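Local coordinates for protein DegT/DnrJ/EryC1/StrS aminotransferase (Brucella abortus 2308, PDB 4QGR) that binds pyridoxal 5'-phosphate and probably uses it to catalyse the transfer of amino groups, at residues G82-T91 against L136-F147; L165-I175 against C184-S194. All coordinates share one frame; numbering follows the deposited sequence. Where two conformers were deposited one is given.

Contact 1: G82-T91 against L136-F147; sequences GHAVFVPSFT and LEPKAIIPVDLF
His83, Ala84, Val85 and Phe86 pair in parallel with Glu137, Pro138, Ala140 and Ile141, joining strands 83-88 and 137-141 in the central sheet of a fold type I PLP enzyme. Five backbone bonds hold the ladder, from Glu137 N to Gly82 O at one end to Ile142 N to Phe86 O (2.8 Å) at the other. Between Ala84 and Val85 the register slips by one residue, a beta bulge with Lys139 as the extra residue.

The CH-pi contact comes from that lysine. Its chain folds at chi2 (-73°), laying CE over one face of the His83 imidazole, 3.7 Å from the ring centroid. A hydrogen bond between His83 ND1 and Gly80 N helps to fix the ring's rotation. In the conformer given, Glu137 OE2 is 3.8 Å from Lys139 NZ, a long and doubtful salt bridge.

Apolar contacts cover both faces. Val85 CG1 meets Ala140 CB and Ile142 CG1, the latter at 3.8 Å. On the opposite face Phe86 lies alongside Pro138, whose CB comes to the ring edge at CE1 (3.8 Å). Past the strands, Pro88 CG rests on Val144 CG2 (3.7 Å), and Phe90 CD2 meets Leu146 CD2 at 3.4 Å, the two side chains crossing at about a right angle. At this C-terminal end Thr91 and Val144 touch the cofactor.

Helix 94-101 packs on Val85, Val87, Ile142 and Val144, while helix 120-133 covers Phe86 and Pro138. Strand 105-109 continues the sheet beside 83-88 and strand 166-170 beside 137-141.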
loop_
_atom_site.group_PDB
_atom_site.type_symbol
_atom_site.label_atom_id
_atom_site.label_comp_id
_atom_site.label_asym_id
_atom_site.label_seq_id
_atom_site.Cartn_x
_atom_site.Cartn_y
_atom_site.Cartn_z
ATOM N N GLY A 82 12.768 -13.697 -16.215
ATOM C CA GLY A 82 13.911 -14.602 -16.384
ATOM C C GLY A 82 14.397 -15.249 -15.098
ATOM O O GLY A 82 15.345 -16.020 -15.126
ATOM N N HIS A 83 13.757 -14.922 -13.981
ATOM C CA HIS A 83 14.259 -15.292 -12.677
ATOM C C HIS A 83 13.292 -16.169 -11.899
ATOM O O HIS A 83 12.059 -15.992 -11.990
ATOM C CB HIS A 83 14.582 -14.056 -11.849
ATOM C CG HIS A 83 15.599 -13.172 -12.479
ATOM N ND1 HIS A 83 15.646 -11.818 -12.258
ATOM C CD2 HIS A 83 16.574 -13.442 -13.388
ATOM C CE1 HIS A 83 16.637 -11.291 -12.958
ATOM N NE2 HIS A 83 17.211 -12.260 -13.656
ATOM N N ALA A 84 13.870 -17.125 -11.163
ATOM C CA ALA A 84 13.109 -18.039 -10.320
ATOM C C ALA A 84 13.259 -17.688 -8.835
ATOM O O ALA A 84 14.371 -17.395 -8.356
ATOM C CB ALA A 84 13.550 -19.457 -10.546
ATOM N N VAL A 85 12.151 -17.728 -8.118
ATOM C CA VAL A 85 12.148 -17.512 -6.640
ATOM C C VAL A 85 11.411 -18.685 -5.991
ATOM O O VAL A 85 10.262 -19.037 -6.377
ATOM C CB VAL A 85 11.492 -16.178 -6.237
ATOM C CG1 VAL A 85 11.457 -16.016 -4.724
ATOM C CG2 VAL A 85 12.140 -14.975 -6.909
ATOM N N PHE A 86 12.067 -19.338 -5.033
ATOM C CA PHE A 86 11.576 -20.591 -4.420
ATOM C C PHE A 86 10.785 -20.273 -3.172
ATOM O O PHE A 86 11.300 -19.572 -2.294
ATOM C CB PHE A 86 12.784 -21.533 -4.132
ATOM C CG PHE A 86 13.531 -21.854 -5.379
ATOM C CD1 PHE A 86 14.488 -20.953 -5.875
ATOM C CD2 PHE A 86 13.141 -22.913 -6.175
ATOM C CE1 PHE A 86 15.114 -21.164 -7.051
ATOM C CE2 PHE A 86 13.789 -23.158 -7.366
ATOM C CZ PHE A 86 14.761 -22.287 -7.826
ATOM N N VAL A 87 9.526 -20.723 -3.148
ATOM C CA VAL A 87 8.541 -20.364 -2.102
ATOM C C VAL A 87 7.718 -21.583 -1.711
ATOM O O VAL A 87 7.573 -22.548 -2.505
ATOM C CB VAL A 87 7.611 -19.198 -2.571
ATOM C CG1 VAL A 87 8.459 -18.044 -3.069
ATOM C CG2 VAL A 87 6.676 -19.623 -3.696
ATOM N N PRO A 88 7.167 -21.570 -0.475
ATOM C CA PRO A 88 6.187 -22.613 -0.190
ATOM C C PRO A 88 4.874 -22.375 -0.919
ATOM O O PRO A 88 4.566 -21.260 -1.321
ATOM C CB PRO A 88 5.968 -22.488 1.328
ATOM C CG PRO A 88 6.925 -21.461 1.812
ATOM C CD PRO A 88 7.303 -20.624 0.646
ATOM N N SER A 89 4.149 -23.464 -1.163
ATOM C CA SER A 89 2.757 -23.393 -1.602
ATOM C C SER A 89 1.809 -23.310 -0.388
ATOM O O SER A 89 0.718 -22.730 -0.492
ATOM C CB SER A 89 2.452 -24.636 -2.442
ATOM O OG SER A 89 1.075 -24.732 -2.743
ATOM N N PHE A 90 2.191 -23.912 0.742
ATOM C CA PHE A 90 1.386 -23.846 1.954
ATOM C C PHE A 90 1.705 -22.576 2.732
ATOM O O PHE A 90 2.511 -22.603 3.652
ATOM C CB PHE A 90 1.622 -25.102 2.810
ATOM C CG PHE A 90 0.514 -25.392 3.765
ATOM C CD1 PHE A 90 -0.679 -25.882 3.296
ATOM C CD2 PHE A 90 0.671 -25.149 5.139
ATOM C CE1 PHE A 90 -1.727 -26.139 4.150
ATOM C CE2 PHE A 90 -0.367 -25.400 6.017
ATOM C CZ PHE A 90 -1.570 -25.890 5.521
ATOM N N THR A 91 1.127 -21.460 2.286
ATOM C CA THR A 91 1.338 -20.153 2.863
ATOM C C THR A 91 0.259 -19.210 2.303
ATOM O O THR A 91 -0.523 -19.588 1.401
ATOM C CB THR A 91 2.756 -19.623 2.534
ATOM O OG1 THR A 91 2.979 -18.388 3.199
ATOM C CG2 THR A 91 2.979 -19.472 1.000
ATOM N N LEU A 136 15.099 -20.471 -16.519
ATOM C CA LEU A 136 15.135 -19.396 -15.522
ATOM C C LEU A 136 16.405 -19.474 -14.688
ATOM O O LEU A 136 17.021 -20.546 -14.559
ATOM C CB LEU A 136 13.972 -19.525 -14.556
ATOM C CG LEU A 136 12.555 -19.552 -15.123
ATOM C CD1 LEU A 136 11.586 -19.963 -14.030
ATOM C CD2 LEU A 136 12.203 -18.188 -15.692
ATOM N N GLU A 137 16.818 -18.347 -14.152
ATOM C CA GLU A 137 17.978 -18.301 -13.272
ATOM C C GLU A 137 17.475 -18.245 -11.829
ATOM O O GLU A 137 16.700 -17.357 -11.488
ATOM C CB GLU A 137 18.802 -17.052 -13.542
ATOM C CG GLU A 137 20.149 -17.082 -12.820
ATOM C CD GLU A 137 20.935 -15.797 -12.952
ATOM O OE1 GLU A 137 20.666 -14.967 -13.878
ATOM O OE2 GLU A 137 21.842 -15.630 -12.112
ATOM N N PRO A 138 17.901 -19.196 -10.987
ATOM C CA PRO A 138 17.566 -19.062 -9.565
ATOM C C PRO A 138 18.115 -17.772 -8.991
ATOM O O PRO A 138 19.310 -17.438 -9.200
ATOM C CB PRO A 138 18.252 -20.278 -8.912
ATOM C CG PRO A 138 18.636 -21.170 -10.023
ATOM C CD PRO A 138 18.779 -20.348 -11.250
ATOM N N LYS A 139 17.260 -17.022 -8.305
ATOM C CA LYS A 139 17.702 -15.773 -7.669
ATOM C C LYS A 139 17.442 -15.666 -6.176
ATOM O O LYS A 139 18.237 -15.053 -5.470
ATOM C CB LYS A 139 17.062 -14.571 -8.342
ATOM C CG LYS A 139 17.639 -14.258 -9.696
ATOM C CD LYS A 139 19.022 -13.645 -9.600
ATOM C CE LYS A 139 19.377 -13.118 -10.977
ATOM N NZ LYS A 139 20.584 -12.245 -10.966
ATOM N N ALA A 140 16.338 -16.204 -5.709
ATOM C CA ALA A 140 15.940 -16.007 -4.316
ATOM C C ALA A 140 15.124 -17.137 -3.738
ATOM O O ALA A 140 14.539 -17.946 -4.455
ATOM C CB ALA A 140 15.165 -14.699 -4.184
ATOM N N ILE A 141 15.071 -17.155 -2.410
ATOM C CA ILE A 141 14.243 -18.089 -1.619
ATOM C C ILE A 141 13.470 -17.261 -0.631
ATOM O O ILE A 141 14.041 -16.339 -0.010
ATOM C CB ILE A 141 15.091 -19.114 -0.823
ATOM C CG1 ILE A 141 16.140 -19.712 -1.745
ATOM C CG2 ILE A 141 14.177 -20.160 -0.176
ATOM C CD1 ILE A 141 17.304 -20.390 -1.062
ATOM N N ILE A 142 12.169 -17.548 -0.499
ATOM C CA ILE A 142 11.329 -16.901 0.512
ATOM C C ILE A 142 10.739 -17.959 1.440
ATOM O O ILE A 142 9.581 -18.364 1.288
ATOM C CB ILE A 142 10.209 -15.985 -0.043
ATOM C CG1 ILE A 142 10.736 -15.061 -1.129
ATOM C CG2 ILE A 142 9.547 -15.191 1.095
ATOM C CD1 ILE A 142 9.709 -14.112 -1.752
ATOM N N PRO A 143 11.541 -18.368 2.433
ATOM C CA PRO A 143 10.970 -19.214 3.454
ATOM C C PRO A 143 9.939 -18.438 4.270
ATOM O O PRO A 143 10.070 -17.208 4.442
ATOM C CB PRO A 143 12.173 -19.603 4.323
ATOM C CG PRO A 143 13.376 -19.146 3.587
ATOM C CD PRO A 143 12.900 -17.960 2.775
ATOM N N VAL A 144 8.945 -19.164 4.789
ATOM C CA VAL A 144 7.917 -18.575 5.660
ATOM C C VAL A 144 8.026 -19.158 7.043
ATOM O O VAL A 144 8.226 -20.365 7.200
ATOM C CB VAL A 144 6.504 -18.838 5.096
ATOM C CG1 VAL A 144 5.450 -18.257 6.002
ATOM C CG2 VAL A 144 6.395 -18.265 3.678
ATOM N N ASP A 145 7.904 -18.303 8.049
ATOM C CA ASP A 145 7.840 -18.782 9.400
ATOM C C ASP A 145 6.378 -19.061 9.706
ATOM O O ASP A 145 5.707 -18.239 10.287
ATOM C CB ASP A 145 8.367 -17.741 10.364
ATOM C CG ASP A 145 9.789 -17.333 10.072
ATOM O OD1 ASP A 145 10.592 -18.191 9.618
ATOM O OD2 ASP A 145 10.119 -16.136 10.309
ATOM N N LEU A 146 5.845 -20.204 9.266
ATOM C CA LEU A 146 4.393 -20.363 9.249
ATOM C C LEU A 146 3.851 -20.495 10.657
ATOM O O LEU A 146 4.389 -21.215 11.453
ATOM C CB LEU A 146 3.944 -21.551 8.377
ATOM C CG LEU A 146 2.485 -21.507 7.919
ATOM C CD1 LEU A 146 2.226 -20.310 7.005
ATOM C CD2 LEU A 146 2.051 -22.768 7.191
ATOM N N PHE A 147 2.766 -19.805 10.943
ATOM C CA PHE A 147 2.059 -19.850 12.256
ATOM C C PHE A 147 2.885 -19.339 13.415
ATOM O O PHE A 147 2.495 -19.490 14.572
ATOM C CB PHE A 147 1.485 -21.258 12.592
ATOM C CG PHE A 147 0.587 -21.838 11.504
ATOM C CD1 PHE A 147 -0.283 -21.040 10.763
ATOM C CD2 PHE A 147 0.640 -23.174 11.216
ATOM C CE1 PHE A 147 -1.107 -21.592 9.782
ATOM C CE2 PHE A 147 -0.210 -23.736 10.222
ATOM C CZ PHE A 147 -1.091 -22.937 9.512
#

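Contact 2: L165-I175 against C184-S194; sequences LFIIEDAAQSI and CGAFGHVGATS. With PLP (pyridoxal-5'-phosphate), chain E.
With CG anti to the backbone N (chi1 169°) and an extended chain, Glu169 drives its carboxylate into the loop 184-187. Asp170, likewise anti (chi1 -176°), points to the opposite face of the sheet, where the cofactor lies. The two residues belong to strand 166-170, which runs parallel to 190-194 in the central sheet of the fold type I PLP-dependent transferases.

The buried Glu169 carboxylate organises the loop. OE1 accepts from Phe187 N (3.0 Å) on its syn side, the donor well tilted out of the carboxylate plane, OE2 accepts from Gly185 N above that plane, and Gly185 N also makes a weak bond to OE1. The Phe187 ring turns its edge to the carboxylate, the two planes 67° apart. Further along, Ser174 packs on Cys184, with OG 3.4 Å from Cys184 CB; that hydroxyl is hydrogen-bonded to Asp145.

At the strand entrance Ile167 N donates to His189 ND1 (3.0 Å), fixing the ring so that Phe166 CD1 lies over one face. Backbone bonds then link Glu169 to Val190 and Ala192, while Ala192 O receives Ala171 N. Ala171 O is gripped from opposite faces of its plane, by Thr193 OG1 (2.7 Å) and by Ser174 N, which closes a type I turn.

That turn borders the PLP site. Ala172 N donates to Asp170 OD1 in an Asx turn, helping to position the carboxylate whose OD2 lies 2.7 Å from PLP N1 and is hydrogen-bonded to Thr95 OG1. Ala172 CB presses against the pyridine at C2 (3.2 Å), and Gln173 NE2 donates to O3 (2.8 Å). Across on strand 190-194, Ser194 OG bonds phosphate oxygen O1P of PLP at 2.6 Å.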
loop_
_atom_site.group_PDB
_atom_site.type_symbol
_atom_site.label_atom_id
_atom_site.label_comp_id
_atom_site.label_asym_id
_atom_site.label_seq_id
_atom_site.Cartn_x
_atom_site.Cartn_y
_atom_site.Cartn_z
ATOM N N LEU A 165 22.172 -17.321 -3.588
ATOM C CA LEU A 165 20.776 -16.855 -3.639
ATOM C C LEU A 165 20.470 -15.888 -2.498
ATOM O O LEU A 165 21.004 -16.008 -1.397
ATOM C CB LEU A 165 19.807 -18.035 -3.570
ATOM C CG LEU A 165 20.026 -19.129 -4.636
ATOM C CD1 LEU A 165 19.060 -20.306 -4.523
ATOM C CD2 LEU A 165 19.958 -18.508 -6.029
ATOM N N PHE A 166 19.522 -15.003 -2.761
ATOM C CA PHE A 166 19.021 -14.025 -1.810
ATOM C C PHE A 166 17.894 -14.631 -0.980
ATOM O O PHE A 166 16.978 -15.250 -1.535
ATOM C CB PHE A 166 18.494 -12.848 -2.637
ATOM C CG PHE A 166 18.140 -11.619 -1.859
ATOM C CD1 PHE A 166 19.113 -10.850 -1.208
ATOM C CD2 PHE A 166 16.845 -11.125 -1.901
ATOM C CE1 PHE A 166 18.746 -9.694 -0.538
ATOM C CE2 PHE A 166 16.491 -9.961 -1.266
ATOM C CZ PHE A 166 17.447 -9.236 -0.585
ATOM N N ILE A 167 17.947 -14.456 0.331
ATOM C CA ILE A 167 16.924 -15.006 1.203
ATOM C C ILE A 167 16.146 -13.909 1.852
ATOM O O ILE A 167 16.707 -13.051 2.546
ATOM C CB ILE A 167 17.504 -15.909 2.321
ATOM C CG1 ILE A 167 18.217 -17.110 1.697
ATOM C CG2 ILE A 167 16.422 -16.376 3.248
ATOM C CD1 ILE A 167 19.011 -17.889 2.691
ATOM N N ILE A 168 14.830 -13.958 1.628
ATOM C CA ILE A 168 13.889 -13.048 2.265
ATOM C C ILE A 168 13.094 -13.871 3.281
ATOM O O ILE A 168 12.371 -14.823 2.902
ATOM C CB ILE A 168 12.898 -12.432 1.275
ATOM C CG1 ILE A 168 13.612 -11.639 0.184
ATOM C CG2 ILE A 168 11.888 -11.581 2.056
ATOM C CD1 ILE A 168 12.735 -11.327 -1.024
ATOM N N GLU A 169 13.219 -13.527 4.548
ATOM C CA GLU A 169 12.454 -14.247 5.590
ATOM C C GLU A 169 11.042 -13.656 5.606
ATOM O O GLU A 169 10.901 -12.477 5.864
ATOM C CB GLU A 169 13.082 -14.057 6.966
ATOM C CG GLU A 169 12.189 -14.550 8.111
ATOM C CD GLU A 169 12.746 -14.350 9.494
ATOM O OE1 GLU A 169 13.684 -13.545 9.603
ATOM O OE2 GLU A 169 12.245 -15.017 10.467
ATOM N N ASP A 170 10.017 -14.440 5.274
ATOM C CA ASP A 170 8.630 -13.986 5.426
ATOM C C ASP A 170 8.207 -14.255 6.905
ATOM O O ASP A 170 7.742 -15.324 7.244
ATOM C CB ASP A 170 7.683 -14.610 4.418
ATOM C CG ASP A 170 6.266 -14.062 4.512
ATOM O OD1 ASP A 170 6.018 -13.226 5.439
ATOM O OD2 ASP A 170 5.398 -14.459 3.682
ATOM N N ALA A 171 8.397 -13.243 7.739
ATOM C CA ALA A 171 8.101 -13.258 9.162
ATOM C C ALA A 171 6.756 -12.527 9.427
ATOM O O ALA A 171 6.528 -11.982 10.528
ATOM C CB ALA A 171 9.243 -12.609 9.918
ATOM N N ALA A 172 5.835 -12.572 8.456
ATOM C CA ALA A 172 4.503 -12.000 8.626
ATOM C C ALA A 172 3.895 -12.499 9.914
ATOM O O ALA A 172 3.177 -11.748 10.591
ATOM C CB ALA A 172 3.596 -12.373 7.467
ATOM N N GLN A 173 4.126 -13.757 10.252
ATOM C CA GLN A 173 3.382 -14.377 11.338
ATOM C C GLN A 173 4.224 -14.616 12.547
ATOM O O GLN A 173 3.749 -15.250 13.502
ATOM C CB GLN A 173 2.788 -15.710 10.867
ATOM C CG GLN A 173 1.699 -15.552 9.819
ATOM C CD GLN A 173 1.144 -16.876 9.295
ATOM O OE1 GLN A 173 1.085 -17.893 9.998
ATOM N NE2 GLN A 173 0.709 -16.856 8.062
ATOM N N SER A 174 5.480 -14.152 12.554
ATOM C CA SER A 174 6.403 -14.659 13.576
ATOM C C SER A 174 7.115 -13.598 14.417
ATOM O O SER A 174 8.093 -13.908 15.067
ATOM C CB SER A 174 7.456 -15.532 12.924
ATOM O OG SER A 174 8.161 -14.811 11.946
ATOM N N ILE A 175 6.637 -12.359 14.442
ATOM C CA ILE A 175 7.274 -11.358 15.345
ATOM C C ILE A 175 7.022 -11.741 16.812
ATOM O O ILE A 175 5.880 -11.949 17.218
ATOM C CB ILE A 175 6.880 -9.907 14.985
ATOM C CG1 ILE A 175 7.323 -9.576 13.561
ATOM C CG2 ILE A 175 7.494 -8.911 15.984
ATOM C CD1 ILE A 175 8.793 -9.742 13.279
ATOM N N CYS A 184 12.978 -14.005 15.132
ATOM C CA CYS A 184 12.351 -13.989 13.839
ATOM C C CYS A 184 12.262 -12.556 13.352
ATOM O O CYS A 184 11.908 -11.643 14.095
ATOM C CB CYS A 184 10.968 -14.608 13.887
ATOM S SG CYS A 184 10.986 -16.403 14.174
ATOM N N GLY A 185 12.585 -12.372 12.094
ATOM C CA GLY A 185 12.849 -11.056 11.542
ATOM C C GLY A 185 14.299 -10.808 11.191
ATOM O O GLY A 185 14.608 -10.012 10.254
ATOM N N ALA A 186 15.190 -11.507 11.880
ATOM C CA ALA A 186 16.596 -11.286 11.785
ATOM C C ALA A 186 17.354 -12.370 10.976
ATOM O O ALA A 186 18.587 -12.383 10.957
ATOM C CB ALA A 186 17.178 -11.174 13.215
ATOM N N PHE A 187 16.612 -13.284 10.328
ATOM C CA PHE A 187 17.164 -14.299 9.442
ATOM C C PHE A 187 17.226 -13.814 7.974
ATOM O O PHE A 187 16.621 -12.808 7.593
ATOM C CB PHE A 187 16.352 -15.587 9.560
ATOM C CG PHE A 187 16.385 -16.215 10.942
ATOM C CD1 PHE A 187 17.491 -16.969 11.347
ATOM C CD2 PHE A 187 15.322 -16.077 11.827
ATOM C CE1 PHE A 187 17.504 -17.573 12.603
ATOM C CE2 PHE A 187 15.332 -16.665 13.092
ATOM C CZ PHE A 187 16.445 -17.418 13.475
ATOM N N GLY A 188 17.970 -14.550 7.160
ATOM C CA GLY A 188 18.151 -14.211 5.746
ATOM C C GLY A 188 18.937 -12.950 5.508
ATOM O O GLY A 188 19.573 -12.394 6.431
ATOM N N HIS A 189 18.883 -12.462 4.283
ATOM C CA HIS A 189 19.468 -11.158 3.938
ATOM C C HIS A 189 18.591 -9.997 4.455
ATOM O O HIS A 189 19.071 -8.892 4.754
ATOM C CB HIS A 189 19.651 -11.060 2.415
ATOM C CG HIS A 189 20.708 -11.976 1.863
ATOM N ND1 HIS A 189 20.438 -13.261 1.431
ATOM C CD2 HIS A 189 22.038 -11.776 1.644
ATOM C CE1 HIS A 189 21.553 -13.837 1.025
ATOM N NE2 HIS A 189 22.541 -12.952 1.124
ATOM N N VAL A 190 17.295 -10.274 4.541
ATOM C CA VAL A 190 16.288 -9.294 4.880
ATOM C C VAL A 190 15.060 -10.062 5.377
ATOM O O VAL A 190 14.747 -11.165 4.890
ATOM C CB VAL A 190 15.945 -8.411 3.636
ATOM C CG1 VAL A 190 15.333 -9.248 2.543
ATOM C CG2 VAL A 190 15.076 -7.218 3.941
ATOM N N GLY A 191 14.394 -9.476 6.363
ATOM C CA GLY A 191 13.160 -10.009 6.885
ATOM C C GLY A 191 12.023 -9.086 6.537
ATOM O O GLY A 191 12.210 -7.893 6.355
ATOM N N ALA A 192 10.825 -9.670 6.492
ATOM C CA ALA A 192 9.600 -8.972 6.182
ATOM C C ALA A 192 8.507 -9.335 7.190
ATOM O O ALA A 192 8.380 -10.502 7.568
ATOM C CB ALA A 192 9.125 -9.370 4.787
ATOM N N THR A 193 7.671 -8.364 7.564
ATOM C CA THR A 193 6.493 -8.696 8.346
ATOM C C THR A 193 5.285 -7.807 8.011
ATOM O O THR A 193 5.379 -6.820 7.265
ATOM C CB THR A 193 6.768 -8.662 9.870
ATOM O OG1 THR A 193 5.743 -9.355 10.600
ATOM C CG2 THR A 193 6.819 -7.247 10.367
ATOM N N SER A 194 4.175 -8.236 8.592
ATOM C CA SER A 194 2.881 -7.636 8.482
ATOM C C SER A 194 2.432 -7.189 9.853
ATOM O O SER A 194 2.625 -7.940 10.814
ATOM C CB SER A 194 1.877 -8.700 8.000
ATOM O OG SER A 194 0.565 -8.128 8.040
HETATM N N1 PLP E . 3.029 -13.435 4.324
HETATM C C2 PLP E . 2.349 -14.240 5.161
HETATM C C2A PLP E . 2.905 -15.570 5.610
HETATM C C3 PLP E . 1.060 -13.746 5.719
HETATM O O3 PLP E . 0.410 -14.512 6.587
HETATM C C4 PLP E . 0.519 -12.458 5.207
HETATM C C4A PLP E . -0.697 -11.747 5.660
HETATM O O4A PLP E . -1.043 -11.723 6.824
HETATM C C5 PLP E . 1.367 -11.697 4.281
HETATM C C6 PLP E . 2.592 -12.241 3.888
HETATM C C5A PLP E . 0.907 -10.364 3.732
HETATM O O4P PLP E . 0.832 -9.355 4.749
HETATM P P PLP E . -0.259 -8.177 4.649
HETATM O O1P PLP E . 0.156 -7.105 5.653
HETATM O O2P PLP E . -0.327 -7.723 3.214
HETATM O O3P PLP E . -1.532 -8.904 5.113
#

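Both contacts are largely buried parallel pairings in one sheet, and strands 137-141 and 166-170, one from each, are neighbours in it. Contact 2 lies nearer the centre of the chain and supplies polar groups to the cofactor; contact 1, farther out, is mainly backbone bonding and apolar packing, its exposed end carrying charged residues. They join directly, strand to strand through backbone bonds of Phe166 and Ile168 to 137-141, and through side chains: Gln173 OE1 probably accepts from Phe147 N, while Asp145 OD2 and Glu169 OE2 stand only 2.4 Å apart, consistent with a shared proton. Thr95, on helix 94-101, bonds both Thr91 of contact 1 and Asp170 of contact 2, connecting them beside PLP.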